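Local coordinates for salicylaldehyde dehydrogenase NahF (Pseudomonas putida, PDB 4JZ6), which oxidises a broad range of aldehydes, salicylaldehyde to salicylate among them, with NAD+ as cofactor in naphthalene degradation, at the interface of chains A and B. Coordinates in Å, arbitrary orientation; residue numbers count along the deposited sequence, not the author numbering. Chains: chain A/B, Salicylaldehyde dehydrogenase NahF.

The interface of chains A and B. Residues chain A 247, 250-251, 266, 268, 468; chain B 258-259, 261.
B:Leu261 reaches across the two-fold interface of this aldehyde dehydrogenase and plants its isobutyl end against chain A, between the first turns of helix 247-259 and the loop residue A:Leu268. The residue sits just beyond the end of the same helix in chain B, in a left-handed backbone conformation. CD1 points inward, 3.5 Å from CD1 of A:Leu268, the two leucines meeting methyl to methyl at a slant, and it also lies 3.7 Å from CA of A:Ser251, against the helix backbone beside A:Gly250. CD2 packs on A:Thr247, 3.7 Å from the methyl CG2, and also against CB of A:Ser251, so that both branches border the serine. Cut back to alanine, this side chain would probably leave CD1 of A:Leu268 and CG2 of A:Thr247 without their partner and open a gap over the start of the helix.

Beside this plug a hydrogen bond joins the chains: the hydroxyl OG of A:Ser251 donates to the carbonyl O of B:Ala258, at 2.7 Å, approaching from above the carbonyl plane (39° out of it). The serine hydroxyl, swung opposite the backbone N (chi1 175°), is directed at the last turn of the partner helix, next to CA of B:Gln259.

Within chain A, A:Thr247 OG1 donates to the backbone O of A:Asn468 at 3.1 Å, which probably helps to hold the threonine's rotation, with CG2 turned to B:Leu261. The patch is centred about 7 Å from the predicted active-site residue A:Glu267.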
ATOM      1  N   THR A 247      -5.678 -15.130  -5.367  1.00 28.78           N
ATOM      2  CA  THR A 247      -4.522 -14.428  -5.905  1.00 26.55           C
ATOM      3  C   THR A 247      -4.725 -14.123  -7.382  1.00 28.42           C
ATOM      4  O   THR A 247      -4.486 -12.999  -7.832  1.00 35.81           O
ATOM      5  CB  THR A 247      -3.255 -15.281  -5.741  1.00 40.37           C
ATOM      6  OG1 THR A 247      -3.085 -15.615  -4.358  1.00 45.92           O
ATOM      7  CG2 THR A 247      -2.030 -14.523  -6.239  1.00 45.58           C
ATOM      8  N   GLY A 250      -7.023 -11.291  -7.545  1.00 34.61           N
ATOM      9  CA  GLY A 250      -6.412 -10.179  -6.842  1.00 29.55           C
ATOM     10  C   GLY A 250      -5.454  -9.379  -7.706  1.00 34.95           C
ATOM     11  O   GLY A 250      -5.472  -8.140  -7.689  1.00 30.45           O
ATOM     12  N   SER A 251      -4.615 -10.086  -8.463  1.00 35.84           N
ATOM     13  CA  SER A 251      -3.693  -9.435  -9.388  1.00 28.60           C
ATOM     14  C   SER A 251      -4.450  -8.589 -10.411  1.00 27.41           C
ATOM     15  O   SER A 251      -4.110  -7.429 -10.655  1.00 25.73           O
ATOM     16  CB  SER A 251      -2.825 -10.468 -10.106  1.00 28.09           C
ATOM     17  OG  SER A 251      -2.014  -9.846 -11.089  1.00 28.00           O
ATOM     18  N   LEU A 266      -5.035  -5.919  -0.240  1.00 28.93           N
ATOM     19  CA  LEU A 266      -5.175  -7.227  -0.877  1.00 24.15           C
ATOM     20  C   LEU A 266      -5.017  -8.367   0.120  1.00 23.54           C
ATOM     21  O   LEU A 266      -3.959  -8.531   0.736  1.00 21.54           O
ATOM     22  CB  LEU A 266      -4.155  -7.380  -2.010  1.00 22.20           C
ATOM     23  CG  LEU A 266      -4.672  -7.119  -3.428  1.00 23.77           C
ATOM     24  CD1 LEU A 266      -5.903  -6.202  -3.433  1.00 21.06           C
ATOM     25  CD2 LEU A 266      -3.562  -6.570  -4.313  1.00 21.56           C
ATOM     26  N   LEU A 268      -5.268 -12.168   0.031  1.00 29.05           N
ATOM     27  CA  LEU A 268      -5.348 -13.207  -0.989  1.00 28.68           C
ATOM     28  C   LEU A 268      -5.044 -14.604  -0.470  1.00 27.14           C
ATOM     29  O   LEU A 268      -5.181 -14.877   0.719  1.00 29.49           O
ATOM     30  CB  LEU A 268      -4.419 -12.864  -2.153  1.00 21.71           C
ATOM     31  CG  LEU A 268      -4.567 -11.410  -2.602  1.00 21.57           C
ATOM     32  CD1 LEU A 268      -3.610 -11.090  -3.726  1.00 22.07           C
ATOM     33  CD2 LEU A 268      -6.003 -11.128  -3.026  1.00 21.76           C
ATOM     34  N   ASN A 468       2.379 -13.546  -2.447  1.00 26.64           N
ATOM     35  CA  ASN A 468       1.141 -13.720  -3.202  1.00 25.08           C
ATOM     36  C   ASN A 468      -0.125 -13.629  -2.355  1.00 33.74           C
ATOM     37  O   ASN A 468      -1.231 -13.620  -2.894  1.00 41.56           O
ATOM     38  CB  ASN A 468       1.151 -15.034  -3.987  1.00 25.95           C
ATOM     39  CG  ASN A 468       1.935 -14.937  -5.280  1.00 32.57           C
ATOM     40  OD1 ASN A 468       2.852 -14.121  -5.412  1.00 36.22           O
ATOM     41  ND2 ASN A 468       1.572 -15.769  -6.251  1.00 31.24           N
TER
ATOM     42  N   ALA B 258       1.593  -5.166 -10.037  1.00 35.69           N
ATOM     43  CA  ALA B 258       0.329  -5.843  -9.786  1.00 31.67           C
ATOM     44  C   ALA B 258       0.325  -7.251 -10.379  1.00 38.54           C
ATOM     45  O   ALA B 258      -0.291  -8.162  -9.825  1.00 41.97           O
ATOM     46  CB  ALA B 258      -0.820  -5.034 -10.332  1.00 28.43           C
ATOM     47  N   GLN B 259       1.021  -7.431 -11.498  1.00 38.01           N
ATOM     48  CA  GLN B 259       1.112  -8.744 -12.132  1.00 33.09           C
ATOM     49  C   GLN B 259       1.853  -9.731 -11.232  1.00 34.38           C
ATOM     50  O   GLN B 259       1.694 -10.950 -11.366  1.00 33.60           O
ATOM     51  CB  GLN B 259       1.797  -8.649 -13.499  1.00 28.60           C
ATOM     52  CG  GLN B 259       1.102  -7.718 -14.477  1.00 29.35           C
ATOM     53  CD  GLN B 259       1.854  -7.588 -15.787  1.00 39.06           C
ATOM     54  OE1 GLN B 259       2.354  -8.574 -16.332  1.00 37.77           O
ATOM     55  NE2 GLN B 259       1.943  -6.363 -16.300  1.00 45.91           N
ATOM     56  N   LEU B 261       1.877  -9.033  -7.721  1.00 28.44           N
ATOM     57  CA  LEU B 261       1.331  -8.724  -6.395  1.00 26.73           C
ATOM     58  C   LEU B 261       2.330  -8.032  -5.466  1.00 24.76           C
ATOM     59  O   LEU B 261       2.351  -8.303  -4.264  1.00 25.24           O
ATOM     60  CB  LEU B 261       0.783  -9.990  -5.703  1.00 25.28           C
ATOM     61  CG  LEU B 261      -0.498 -10.706  -6.160  1.00 27.21           C
ATOM     62  CD1 LEU B 261      -1.656  -9.733  -6.327  1.00 25.08           C
ATOM     63  CD2 LEU B 261      -0.280 -11.493  -7.447  1.00 38.40           C
TER